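Local coordinates for protein taurocyamine kinase (Schistosoma mansoni, PDB 4WOD) that reversibly transfers a phosphate group between ATP and the guanidino compound taurocyamine, working as a duplicated phosphagen kinase with two catalytic units in one chain, at residues A47-T52 / E71-F76; L272-R277 / L332-E337; E431-F436 / G626-C631; A601-L606 / T637-S642. The protein carries 4 engineered substitutions. All blocks are in the same frame, centred on the assembly; numbering follows the deposited sequence.

Interaction 1: residues A47-T52 / E71-F76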
loop_
_atom_site.group_PDB
_atom_site.type_symbol
_atom_site.label_atom_id
_atom_site.label_comp_id
_atom_site.label_asym_id
_atom_site.label_seq_id
_atom_site.Cartn_x
_atom_site.Cartn_y
_atom_site.Cartn_z
ATOM N N ALA A 47 17.619 2.820 -28.670
ATOM C CA ALA A 47 18.574 3.476 -27.759
ATOM C C ALA A 47 18.080 4.875 -27.359
ATOM O O ALA A 47 18.137 5.249 -26.185
ATOM C CB ALA A 47 19.965 3.573 -28.396
ATOM N N GLN A 48 17.577 5.640 -28.328
ATOM C CA GLN A 48 17.077 6.970 -28.005
ATOM C C GLN A 48 15.880 6.899 -27.075
ATOM O O GLN A 48 15.732 7.769 -26.197
ATOM C CB GLN A 48 16.709 7.741 -29.275
ATOM C CG GLN A 48 17.899 8.183 -30.073
ATOM C CD GLN A 48 17.478 8.794 -31.383
ATOM O OE1 GLN A 48 16.493 8.366 -31.988
ATOM N NE2 GLN A 48 18.207 9.807 -31.823
ATOM N N CYS A 49 15.035 5.874 -27.259
ATOM C CA CYS A 49 13.871 5.669 -26.382
ATOM C C CYS A 49 14.229 5.349 -24.924
ATOM O O CYS A 49 13.555 5.813 -24.012
ATOM C CB CYS A 49 12.980 4.534 -26.899
ATOM S SG CYS A 49 12.264 4.733 -28.542
ATOM N N VAL A 50 15.261 4.532 -24.718
ATOM C CA VAL A 50 15.593 4.019 -23.382
ATOM C C VAL A 50 16.736 4.755 -22.694
ATOM O O VAL A 50 17.063 4.482 -21.530
ATOM C CB VAL A 50 15.968 2.504 -23.433
ATOM C CG1 VAL A 50 14.780 1.671 -23.909
ATOM C CG2 VAL A 50 17.195 2.274 -24.325
ATOM N N ASN A 51 17.341 5.683 -23.417
ATOM C CA ASN A 51 18.483 6.438 -22.930
ATOM C C ASN A 51 18.260 7.036 -21.543
ATOM O O ASN A 51 19.102 6.899 -20.662
ATOM C CB ASN A 51 18.823 7.546 -23.919
ATOM C CG ASN A 51 20.143 8.209 -23.602
ATOM O OD1 ASN A 51 21.202 7.605 -23.762
ATOM N ND2 ASN A 51 20.089 9.443 -23.147
ATOM N N THR A 52 17.110 7.671 -21.336
ATOM C CA THR A 52 16.861 8.335 -20.054
ATOM C C THR A 52 16.827 7.321 -18.892
ATOM O O THR A 52 17.153 7.663 -17.749
ATOM C CB THR A 52 15.540 9.158 -20.087
ATOM O OG1 THR A 52 15.558 10.166 -19.063
ATOM C CG2 THR A 52 14.319 8.243 -19.903
ATOM N N GLU A 71 5.191 1.300 -33.001
ATOM C CA GLU A 71 5.091 0.271 -34.027
ATOM C C GLU A 71 6.441 -0.391 -34.342
ATOM O O GLU A 71 6.529 -1.624 -34.409
ATOM C CB GLU A 71 4.495 0.856 -35.300
ATOM C CG GLU A 71 4.406 -0.127 -36.459
ATOM C CD GLU A 71 3.654 -1.417 -36.114
ATOM O OE1 GLU A 71 4.013 -2.468 -36.687
ATOM O OE2 GLU A 71 2.711 -1.384 -35.285
ATOM N N THR A 72 7.491 0.421 -34.476
ATOM C CA THR A 72 8.799 -0.066 -34.949
ATOM C C THR A 72 9.442 -0.997 -33.933
ATOM O O THR A 72 10.002 -2.039 -34.293
ATOM C CB THR A 72 9.748 1.106 -35.257
ATOM O OG1 THR A 72 9.095 2.008 -36.156
ATOM C CG2 THR A 72 11.082 0.604 -35.898
ATOM N N PHE A 73 9.345 -0.646 -32.655
ATOM C CA PHE A 73 9.858 -1.537 -31.603
ATOM C C PHE A 73 8.723 -2.156 -30.788
ATOM O O PHE A 73 8.761 -2.224 -29.554
ATOM C CB PHE A 73 10.840 -0.772 -30.716
ATOM C CG PHE A 73 11.804 0.089 -31.495
ATOM C CD1 PHE A 73 12.805 -0.495 -32.269
ATOM C CD2 PHE A 73 11.717 1.472 -31.454
ATOM C CE1 PHE A 73 13.708 0.287 -32.982
ATOM C CE2 PHE A 73 12.615 2.271 -32.175
ATOM C CZ PHE A 73 13.616 1.673 -32.941
ATOM N N ARG A 74 7.720 -2.659 -31.501
ATOM C CA ARG A 74 6.494 -3.145 -30.862
ATOM C C ARG A 74 6.637 -4.249 -29.805
ATOM O O ARG A 74 5.913 -4.243 -28.818
ATOM C CB ARG A 74 5.528 -3.639 -31.924
ATOM C CG ARG A 74 4.196 -4.006 -31.324
ATOM C CD ARG A 74 3.056 -3.594 -32.189
ATOM N NE ARG A 74 1.867 -4.345 -31.826
ATOM C CZ ARG A 74 0.867 -4.567 -32.666
ATOM N NH1 ARG A 74 0.934 -4.085 -33.904
ATOM N NH2 ARG A 74 -0.178 -5.276 -32.273
ATOM N N ASP A 75 7.542 -5.203 -30.013
ATOM C CA ASP A 75 7.685 -6.309 -29.058
ATOM C C ASP A 75 8.061 -5.775 -27.680
ATOM O O ASP A 75 7.681 -6.343 -26.652
ATOM C CB ASP A 75 8.750 -7.323 -29.507
ATOM C CG ASP A 75 8.417 -8.012 -30.812
ATOM O OD1 ASP A 75 7.262 -7.931 -31.292
ATOM O OD2 ASP A 75 9.334 -8.658 -31.355
ATOM N N PHE A 76 8.835 -4.691 -27.676
ATOM C CA PHE A 76 9.273 -4.038 -26.447
ATOM C C PHE A 76 8.161 -3.166 -25.863
ATOM O O PHE A 76 7.777 -3.327 -24.703
ATOM C CB PHE A 76 10.537 -3.203 -26.717
ATOM C CG PHE A 76 10.930 -2.279 -25.589
ATOM C CD1 PHE A 76 11.518 -2.777 -24.428
ATOM C CD2 PHE A 76 10.742 -0.897 -25.701
ATOM C CE1 PHE A 76 11.888 -1.917 -23.386
ATOM C CE2 PHE A 76 11.113 -0.021 -24.655
ATOM C CZ PHE A 76 11.686 -0.533 -23.500
#
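The small helical N-terminal domain of the first phosphagen kinase unit is knit together here, where helix 46-55 turns Cys49 and Val50 toward Phe73 and Phe76, at the break between helices 69-72 and 74-84. Two separate pairs make the contact, and no hydrogen bond crosses it. In the first, Cys49 SG comes to 4.4 Å from Phe73 CE2, a cysteine sulfur-aromatic contact in which the sulfur lies obliquely to the ring, 60° from its normal. Phe73 is the first residue to leave helical geometry after helix 69-72 and is the N-cap residue of helix 74-84; its buried ring projects toward Cys49. On one face of that ring Thr72 CG2 stands 3.9 Å above the plane, toward the rim, and Tyr35 packs against Phe73 edge-to-face. In the second pair, Phe76 directs its CB toward helix 46-55 and holds CG anti to the backbone N (chi1 169°), beside the carbonyl carbon. Leu9 of helix 6-14 and Thr23 also touch Val50, while Tyr26 and Leu46 also touch Phe76, so several helices meet round these apolar groups. Away from the contact, Arg74 NH1 forms a salt bridge with Glu71 OE2 at 3.5 Å. The side chain of Phe76 lies about 11 Å from the bound arginine, and is not among the residues of its pocket. The Phe76 ring meets Val50 with its far end: Val50 CG1 is 3.8 Å from Phe76 CZ and 4.1 Å from Phe76 CE2.

Interaction 2: residues L272-R277 / L332-E337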
loop_
_atom_site.group_PDB
_atom_site.type_symbol
_atom_site.label_atom_id
_atom_site.label_comp_id
_atom_site.label_asym_id
_atom_site.label_seq_id
_atom_site.Cartn_x
_atom_site.Cartn_y
_atom_site.Cartn_z
ATOM N N LEU A 272 -0.891 7.427 -22.881
ATOM C CA LEU A 272 -1.535 6.942 -24.111
ATOM C C LEU A 272 -3.038 6.794 -23.934
ATOM O O LEU A 272 -3.563 6.887 -22.805
ATOM C CB LEU A 272 -0.937 5.592 -24.524
ATOM C CG LEU A 272 0.538 5.629 -24.929
ATOM C CD1 LEU A 272 1.098 4.189 -25.017
ATOM C CD2 LEU A 272 0.763 6.388 -26.269
ATOM N N GLY A 273 -3.730 6.548 -25.042
ATOM C CA GLY A 273 -5.165 6.288 -25.000
ATOM C C GLY A 273 -5.971 7.566 -25.067
ATOM O O GLY A 273 -6.036 8.201 -26.131
ATOM N N THR A 274 -6.583 7.949 -23.942
ATOM C CA THR A 274 -7.290 9.221 -23.860
ATOM C C THR A 274 -6.348 10.393 -23.672
ATOM O O THR A 274 -6.703 11.516 -24.011
ATOM C CB THR A 274 -8.307 9.274 -22.691
ATOM O OG1 THR A 274 -7.624 9.138 -21.428
ATOM C CG2 THR A 274 -9.353 8.176 -22.847
ATOM N N THR A 275 -5.170 10.110 -23.098
ATOM C CA THR A 275 -4.211 11.089 -22.579
ATOM C C THR A 275 -4.811 11.941 -21.454
ATOM O O THR A 275 -4.167 12.844 -20.953
ATOM C CB THR A 275 -3.659 12.047 -23.679
ATOM O OG1 THR A 275 -4.563 13.133 -23.894
ATOM C CG2 THR A 275 -3.436 11.318 -24.991
ATOM N N LEU A 276 -6.035 11.641 -21.050
ATOM C CA LEU A 276 -6.769 12.555 -20.192
ATOM C C LEU A 276 -6.457 12.376 -18.708
ATOM O O LEU A 276 -6.523 11.269 -18.178
ATOM C CB LEU A 276 -8.273 12.396 -20.431
ATOM C CG LEU A 276 -9.188 13.472 -19.834
ATOM C CD1 LEU A 276 -9.632 14.442 -20.909
ATOM C CD2 LEU A 276 -10.398 12.833 -19.155
ATOM N N ARG A 277 -6.096 13.476 -18.048
ATOM C CA ARG A 277 -5.968 13.488 -16.590
ATOM C C ARG A 277 -6.880 14.559 -16.030
ATOM O O ARG A 277 -6.596 15.759 -16.156
ATOM C CB ARG A 277 -4.534 13.739 -16.137
ATOM C CG ARG A 277 -4.357 13.547 -14.626
ATOM C CD ARG A 277 -2.939 13.890 -14.135
ATOM N NE ARG A 277 -2.893 15.246 -13.584
ATOM C CZ ARG A 277 -2.890 15.534 -12.283
ATOM N NH1 ARG A 277 -2.856 16.798 -11.875
ATOM N NH2 ARG A 277 -2.902 14.561 -11.384
ATOM N N LEU A 332 -15.061 10.314 -21.919
ATOM C CA LEU A 332 -16.241 10.361 -21.077
ATOM C C LEU A 332 -16.128 9.321 -19.958
ATOM O O LEU A 332 -16.365 9.653 -18.803
ATOM C CB LEU A 332 -17.506 10.128 -21.902
ATOM C CG LEU A 332 -18.808 10.209 -21.095
ATOM C CD1 LEU A 332 -18.923 11.541 -20.348
ATOM C CD2 LEU A 332 -19.993 10.013 -22.022
ATOM N N ASP A 333 -15.739 8.085 -20.292
ATOM C CA ASP A 333 -15.499 7.072 -19.265
ATOM C C ASP A 333 -14.496 7.561 -18.228
ATOM O O ASP A 333 -14.708 7.362 -17.024
ATOM C CB ASP A 333 -14.974 5.751 -19.854
ATOM C CG ASP A 333 -15.948 5.078 -20.800
ATOM O OD1 ASP A 333 -17.175 5.289 -20.711
ATOM O OD2 ASP A 333 -15.466 4.315 -21.652
ATOM N N ALA A 334 -13.403 8.186 -18.689
ATOM C CA ALA A 334 -12.327 8.635 -17.796
ATOM C C ALA A 334 -12.751 9.776 -16.861
ATOM O O ALA A 334 -12.469 9.731 -15.662
ATOM C CB ALA A 334 -11.094 9.069 -18.598
ATOM N N VAL A 335 -13.419 10.800 -17.387
ATOM C CA VAL A 335 -13.828 11.889 -16.513
ATOM C C VAL A 335 -14.954 11.411 -15.568
ATOM O O VAL A 335 -15.062 11.881 -14.432
ATOM C CB VAL A 335 -14.248 13.157 -17.328
ATOM C CG1 VAL A 335 -15.574 12.944 -18.039
ATOM C CG2 VAL A 335 -14.331 14.361 -16.432
ATOM N N THR A 336 -15.768 10.456 -16.016
ATOM C CA THR A 336 -16.785 9.856 -15.141
ATOM C C THR A 336 -16.106 9.058 -14.008
ATOM O O THR A 336 -16.452 9.199 -12.833
ATOM C CB THR A 336 -17.740 8.947 -15.920
ATOM O OG1 THR A 336 -18.433 9.719 -16.913
ATOM C CG2 THR A 336 -18.743 8.293 -14.982
ATOM N N GLU A 337 -15.127 8.238 -14.358
ATOM C CA GLU A 337 -14.335 7.553 -13.334
ATOM C C GLU A 337 -13.786 8.538 -12.298
ATOM O O GLU A 337 -13.910 8.320 -11.082
ATOM C CB GLU A 337 -13.183 6.774 -13.974
ATOM C CG GLU A 337 -12.314 6.046 -12.950
ATOM C CD GLU A 337 -11.051 5.453 -13.557
ATOM O OE1 GLU A 337 -10.163 6.228 -13.975
ATOM O OE2 GLU A 337 -10.945 4.210 -13.620
#
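Leu276 presses its CD2 methyl against helix 331-355, 3.9 Å from Ala334 CB. Leu276 CD2 also lies 4.0 Å from Val335 N and 4.3 Å from Val335 CB, so one leucine branch meets two successive residues of the helix. A chi1 of -168° turns Leu276 CG away from its own N and toward the helix, and chi2 at 102°, an unusual value, sets CD2. Thr274 adds a looser touch, its OG1 4.5 Å from Ala334 CB. Outward from this first shell, the loop is shaped by its own bonds. A type II' beta turn runs from Leu272 to Thr275, with Gly273 at a backbone conformation that a side chain would not easily tolerate. Thr274 OG1 then accepts the N-H of Leu276 in an ST turn (3.0 Å, 163° at the hydrogen), fixing the backbone from which the leucine projects; that hydroxyl also pairs with the carbonyl O of Arg326. Thr275 OG1 bonds to Thr274 O at 2.7 Å, in the carbonyl plane and on a lone pair. On the helix, Thr336 N and OG1 reach Leu332 O from opposite faces of its plane. Beyond both segments, Val122 and Leu243 also touch Leu276, placing it between the large antiparallel sheet and its covering helices in the catalytic domain. Arg277 opens strand 277-283 and is predicted to bind ATP; it is salt-bridged to Asp320. With van der Waals contact, chiefly of methyl groups, and no hydrogen bond between loop and helix, the placing of Leu276 probably depends on the backbone held by Thr274 and on its packing with Val122 and Leu243.

Interaction 3: residues E431-F436 / G626-C631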
loop_
_atom_site.group_PDB
_atom_site.type_symbol
_atom_site.label_atom_id
_atom_site.label_comp_id
_atom_site.label_asym_id
_atom_site.label_seq_id
_atom_site.Cartn_x
_atom_site.Cartn_y
_atom_site.Cartn_z
ATOM N N GLU A 431 -10.129 -2.560 27.470
ATOM C CA GLU A 431 -11.486 -2.187 27.873
ATOM C C GLU A 431 -12.523 -2.606 26.820
ATOM O O GLU A 431 -13.718 -2.731 27.105
ATOM C CB GLU A 431 -11.571 -0.680 28.134
ATOM C CG GLU A 431 -12.896 -0.240 28.758
ATOM C CD GLU A 431 -12.996 1.265 28.909
ATOM O OE1 GLU A 431 -12.052 1.863 29.464
ATOM O OE2 GLU A 431 -14.009 1.853 28.465
ATOM N N CYS A 432 -12.052 -2.826 25.603
ATOM C CA CYS A 432 -12.918 -3.297 24.531
ATOM C C CYS A 432 -13.683 -4.558 24.943
ATOM O O CYS A 432 -14.851 -4.735 24.562
ATOM C CB CYS A 432 -12.087 -3.549 23.263
ATOM S SG CYS A 432 -11.625 -2.037 22.389
ATOM N N TYR A 433 -13.043 -5.410 25.752
ATOM C CA TYR A 433 -13.647 -6.676 26.134
ATOM C C TYR A 433 -14.732 -6.553 27.212
ATOM O O TYR A 433 -15.361 -7.540 27.569
ATOM C CB TYR A 433 -12.571 -7.659 26.606
ATOM C CG TYR A 433 -11.678 -8.113 25.470
ATOM C CD1 TYR A 433 -12.065 -9.157 24.630
ATOM C CD2 TYR A 433 -10.467 -7.482 25.218
ATOM C CE1 TYR A 433 -11.246 -9.592 23.583
ATOM C CE2 TYR A 433 -9.648 -7.891 24.154
ATOM C CZ TYR A 433 -10.039 -8.945 23.350
ATOM O OH TYR A 433 -9.215 -9.354 22.298
ATOM N N SER A 434 -14.943 -5.366 27.737
ATOM C CA SER A 434 -16.120 -5.163 28.566
ATOM C C SER A 434 -17.076 -4.193 27.865
ATOM O O SER A 434 -18.273 -4.447 27.824
ATOM C CB SER A 434 -15.735 -4.668 29.968
ATOM O OG SER A 434 -15.204 -3.358 29.923
ATOM N N THR A 435 -16.554 -3.090 27.322
ATOM C CA THR A 435 -17.399 -2.095 26.640
ATOM C C THR A 435 -18.212 -2.705 25.487
ATOM O O THR A 435 -19.395 -2.355 25.271
ATOM C CB THR A 435 -16.554 -0.933 26.095
ATOM O OG1 THR A 435 -15.758 -0.386 27.151
ATOM C CG2 THR A 435 -17.443 0.169 25.485
ATOM N N PHE A 436 -17.591 -3.632 24.758
ATOM C CA PHE A 436 -18.273 -4.290 23.632
ATOM C C PHE A 436 -18.503 -5.783 23.863
ATOM O O PHE A 436 -18.410 -6.580 22.922
ATOM C CB PHE A 436 -17.476 -4.097 22.338
ATOM C CG PHE A 436 -17.217 -2.656 21.998
ATOM C CD1 PHE A 436 -18.256 -1.821 21.662
ATOM C CD2 PHE A 436 -15.935 -2.132 22.042
ATOM C CE1 PHE A 436 -18.030 -0.492 21.359
ATOM C CE2 PHE A 436 -15.699 -0.819 21.730
ATOM C CZ PHE A 436 -16.746 0.011 21.393
ATOM N N GLY A 626 -8.704 -14.423 30.925
ATOM C CA GLY A 626 -7.272 -14.659 31.140
ATOM C C GLY A 626 -6.440 -13.513 30.578
ATOM O O GLY A 626 -6.858 -12.362 30.667
ATOM N N TYR A 627 -5.266 -13.800 30.001
ATOM C CA TYR A 627 -4.457 -12.715 29.457
ATOM C C TYR A 627 -5.160 -12.067 28.262
ATOM O O TYR A 627 -5.698 -12.739 27.373
ATOM C CB TYR A 627 -3.028 -13.186 29.096
ATOM C CG TYR A 627 -2.201 -13.373 30.360
ATOM C CD1 TYR A 627 -1.791 -12.276 31.102
ATOM C CD2 TYR A 627 -1.895 -14.640 30.835
ATOM C CE1 TYR A 627 -1.063 -12.431 32.269
ATOM C CE2 TYR A 627 -1.174 -14.817 32.004
ATOM C CZ TYR A 627 -0.763 -13.707 32.718
ATOM O OH TYR A 627 -0.055 -13.872 33.885
ATOM N N ILE A 628 -5.199 -10.745 28.297
ATOM C CA ILE A 628 -5.824 -9.955 27.239
ATOM C C ILE A 628 -4.834 -9.663 26.125
ATOM O O ILE A 628 -3.675 -9.330 26.388
ATOM C CB ILE A 628 -6.380 -8.636 27.810
ATOM C CG1 ILE A 628 -7.537 -8.958 28.754
ATOM C CG2 ILE A 628 -6.813 -7.670 26.676
ATOM C CD1 ILE A 628 -7.782 -7.871 29.760
ATOM N N THR A 629 -5.290 -9.826 24.887
ATOM C CA THR A 629 -4.483 -9.596 23.698
ATOM C C THR A 629 -5.319 -8.831 22.673
ATOM O O THR A 629 -6.556 -8.771 22.759
ATOM C CB THR A 629 -3.963 -10.926 23.063
ATOM O OG1 THR A 629 -5.064 -11.748 22.658
ATOM C CG2 THR A 629 -3.117 -11.720 24.064
ATOM N N CYS A 630 -4.633 -8.239 21.708
ATOM C CA CYS A 630 -5.296 -7.509 20.639
ATOM C C CYS A 630 -6.315 -8.369 19.876
ATOM O O CYS A 630 -7.476 -7.981 19.742
ATOM C CB CYS A 630 -4.242 -6.943 19.692
ATOM S SG CYS A 630 -4.897 -6.076 18.290
ATOM N N CYS A 631 -5.886 -9.513 19.354
ATOM C CA CYS A 631 -6.815 -10.423 18.698
ATOM C C CYS A 631 -7.479 -11.349 19.722
ATOM O O CYS A 631 -6.806 -11.916 20.586
ATOM C CB CYS A 631 -6.098 -11.246 17.614
ATOM S SG CYS A 631 -7.206 -12.159 16.517
#
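Tyr433 reaches from helix 432-435 to the side chain of Ile628 and the backbone of residues 629-631, and its side chain can be followed outward atom by atom. From CB, which points toward the other segment, CG lies anti to the carbonyl carbon and beside the backbone N (chi1 -69°), and the ring runs on past Ile628 in the opposite direction to that side chain. Tyr433 CD2 comes first, 3.9 Å from Ile628 CG2. Tyr433 CE2 is next, 3.8 Å from Ile628 CG2, which approaches the ring obliquely. Ile628 presents this methyl by holding CG2 anti to its own backbone N. Leu440 and Ile444 of helix 437-448 also pack on Tyr433. The contact bridges the two domains of the second phosphagen kinase unit: the tyrosine belongs to the small helical N-terminal domain, while the strand 626-627 and the loop after it belong to the catalytic domain and lead to Cys631, predicted to be an active-site residue. Further along, Thr629 O lies at the edge of the Tyr433 ring, near its plane, 3.5 Å from both Tyr433 CE2 and CZ. At the tip, Tyr433 OH donates to Thr629 O at 2.8 Å; the C=O...O angle is 160° and the donor is tilted 20° from the carbonyl plane. Tyr433 OH is also 3.4 Å from Cys630 O, a carbonyl that takes a hydrogen bond from Thr427 OG1 and so adds a further tie to the N-terminal domain. The loop braces itself from within, since Thr629 OG1 hydrogen-bonds to Cys631 O at 2.7 Å, spanning the residue between them.

Interaction 4: residues A601-L606 / T637-S642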
loop_
_atom_site.group_PDB
_atom_site.type_symbol
_atom_site.label_atom_id
_atom_site.label_comp_id
_atom_site.label_asym_id
_atom_site.label_seq_id
_atom_site.Cartn_x
_atom_site.Cartn_y
_atom_site.Cartn_z
ATOM N N ALA A 601 13.058 -27.540 28.321
ATOM C CA ALA A 601 14.045 -26.467 28.428
ATOM C C ALA A 601 13.578 -25.172 27.739
ATOM O O ALA A 601 13.879 -24.076 28.207
ATOM C CB ALA A 601 15.388 -26.915 27.848
ATOM N N VAL A 602 12.855 -25.299 26.627
ATOM C CA VAL A 602 12.307 -24.123 25.953
ATOM C C VAL A 602 11.244 -23.477 26.848
ATOM O O VAL A 602 11.199 -22.251 27.034
ATOM C CB VAL A 602 11.686 -24.494 24.588
ATOM C CG1 VAL A 602 11.161 -23.240 23.876
ATOM C CG2 VAL A 602 12.708 -25.203 23.728
ATOM N N TYR A 603 10.390 -24.325 27.394
ATOM C CA TYR A 603 9.278 -23.885 28.243
ATOM C C TYR A 603 9.792 -23.201 29.505
ATOM O O TYR A 603 9.328 -22.126 29.865
ATOM C CB TYR A 603 8.403 -25.082 28.602
ATOM C CG TYR A 603 7.187 -24.745 29.420
ATOM C CD1 TYR A 603 6.011 -24.360 28.798
ATOM C CD2 TYR A 603 7.215 -24.805 30.808
ATOM C CE1 TYR A 603 4.872 -24.029 29.532
ATOM C CE2 TYR A 603 6.064 -24.487 31.567
ATOM C CZ TYR A 603 4.897 -24.096 30.911
ATOM O OH TYR A 603 3.747 -23.771 31.613
ATOM N N LYS A 604 10.758 -23.836 30.162
ATOM C CA LYS A 604 11.361 -23.282 31.361
ATOM C C LYS A 604 11.934 -21.879 31.088
ATOM O O LYS A 604 11.634 -20.942 31.819
ATOM C CB LYS A 604 12.455 -24.219 31.885
ATOM C CG LYS A 604 13.035 -23.809 33.250
ATOM C CD LYS A 604 13.860 -24.936 33.874
ATOM C CE LYS A 604 14.538 -24.488 35.167
ATOM N NZ LYS A 604 15.530 -23.422 34.881
ATOM N N ARG A 605 12.728 -21.742 30.024
ATOM C CA ARG A 605 13.316 -20.454 29.654
ATOM C C ARG A 605 12.224 -19.419 29.374
ATOM O O ARG A 605 12.293 -18.292 29.856
ATOM C CB ARG A 605 14.232 -20.603 28.427
ATOM C CG ARG A 605 14.974 -19.344 28.051
ATOM C CD ARG A 605 16.079 -19.636 27.032
ATOM N NE ARG A 605 15.568 -20.387 25.895
ATOM C CZ ARG A 605 15.877 -21.647 25.616
ATOM N NH1 ARG A 605 16.741 -22.310 26.370
ATOM N NH2 ARG A 605 15.331 -22.237 24.561
ATOM N N LEU A 606 11.209 -19.810 28.603
ATOM C CA LEU A 606 10.071 -18.918 28.395
ATOM C C LEU A 606 9.448 -18.439 29.713
ATOM O O LEU A 606 9.297 -17.232 29.905
ATOM C CB LEU A 606 8.984 -19.580 27.549
ATOM C CG LEU A 606 7.814 -18.606 27.323
ATOM C CD1 LEU A 606 8.300 -17.274 26.681
ATOM C CD2 LEU A 606 6.731 -19.236 26.475
ATOM N N THR A 637 -4.309 -18.270 27.780
ATOM C CA THR A 637 -2.876 -18.452 27.968
ATOM C C THR A 637 -2.078 -17.592 27.009
ATOM O O THR A 637 -0.930 -17.247 27.282
ATOM C CB THR A 637 -2.458 -19.904 27.726
ATOM O OG1 THR A 637 -2.736 -20.238 26.359
ATOM C CG2 THR A 637 -3.197 -20.844 28.657
ATOM N N SER A 638 -2.689 -17.308 25.861
ATOM C CA SER A 638 -2.024 -16.664 24.742
ATOM C C SER A 638 -0.786 -17.438 24.321
ATOM O O SER A 638 0.175 -16.843 23.867
ATOM C CB SER A 638 -1.631 -15.229 25.089
ATOM O OG SER A 638 -1.280 -14.531 23.908
ATOM N N MET A 639 -0.818 -18.750 24.507
ATOM C CA MET A 639 0.375 -19.586 24.400
ATOM C C MET A 639 0.317 -20.493 23.209
ATOM O O MET A 639 -0.656 -21.220 23.012
ATOM C CB MET A 639 0.568 -20.437 25.652
ATOM C CG MET A 639 1.803 -21.333 25.589
ATOM S SD MET A 639 2.189 -22.130 27.165
ATOM C CE MET A 639 3.039 -20.766 28.001
ATOM N N ARG A 640 1.383 -20.462 22.428
ATOM C CA ARG A 640 1.537 -21.354 21.310
ATOM C C ARG A 640 2.880 -22.062 21.417
ATOM O O ARG A 640 3.934 -21.430 21.305
ATOM C CB ARG A 640 1.418 -20.586 19.985
ATOM C CG ARG A 640 1.518 -21.457 18.731
ATOM C CD ARG A 640 1.486 -20.558 17.483
ATOM N NE ARG A 640 1.544 -21.284 16.219
ATOM C CZ ARG A 640 2.659 -21.763 15.668
ATOM N NH1 ARG A 640 3.827 -21.623 16.281
ATOM N NH2 ARG A 640 2.606 -22.394 14.501
ATOM N N ALA A 641 2.823 -23.363 21.691
ATOM C CA ALA A 641 4.005 -24.217 21.670
ATOM C C ALA A 641 4.030 -24.994 20.367
ATOM O O ALA A 641 3.005 -25.505 19.912
ATOM C CB ALA A 641 4.011 -25.166 22.839
ATOM N N SER A 642 5.206 -25.130 19.783
ATOM C CA SER A 642 5.270 -25.714 18.467
ATOM C C SER A 642 6.572 -26.440 18.235
ATOM O O SER A 642 7.555 -26.224 18.949
ATOM C CB SER A 642 5.071 -24.631 17.402
ATOM O OG SER A 642 6.162 -23.733 17.385
#
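Tyr603 is the first residue of 601-606 to meet Met639. With chi1 at -177° its ring leaves CB on the side remote from the backbone N, and although CB does not aim at the strand, the ring end swings closer, bringing Tyr603 CE1 to 4.0 Å from Met639 CE and 4.1 Å from Met639 SD. The two side chains cross at about a right angle. This is a Met-aromatic contact of the edge type: Met639 SD lies 5.4 Å from the centroid of the Tyr603 ring and 80° from its normal. The tyrosine hydroxyl is engaged further out, hydrogen-bonded to Phe462 O. The joint lies in the catalytic domain of the second unit, where helix 599-614 packs on the large antiparallel sheet to which strand 639-646 belongs. One turn on from the tyrosine, Leu606 points to the strand and sets its CD2 4.3 Å from the same Met639 CE; Val485 of strand 480-489 and Ile590 of strand 588-595 also touch this leucine. Met639 reaches both partners by running extended from its backbone and then bending at the thioether (chi3 -81°). The backbone N of Met639 is held 3.1 Å from Thr637 OG1 in an ST turn just before the strand begins.

In the fold
All four contacts are buried, yet they hold different elements. Interaction 1 joins helices within the N-terminal domain of the first unit, whereas interactions 2 and 4 each set a catalytic-domain helix against the loop or strand start that leads into predicted ATP-binding residues, in the first and second units respectively. Interaction 3 differs from these by tying the two domains of one unit, and it is the only one crossed by a hydrogen bond. Sulfur meets an aromatic ring in interactions 1 and 4; interaction 2 is mainly aliphatic and has no aromatic ring. Interactions 3 and 4 touch through Thr629 CG2 and Ser638 OG, 3.4 Å apart, while interactions 1 and 3 have centres about 59 Å apart.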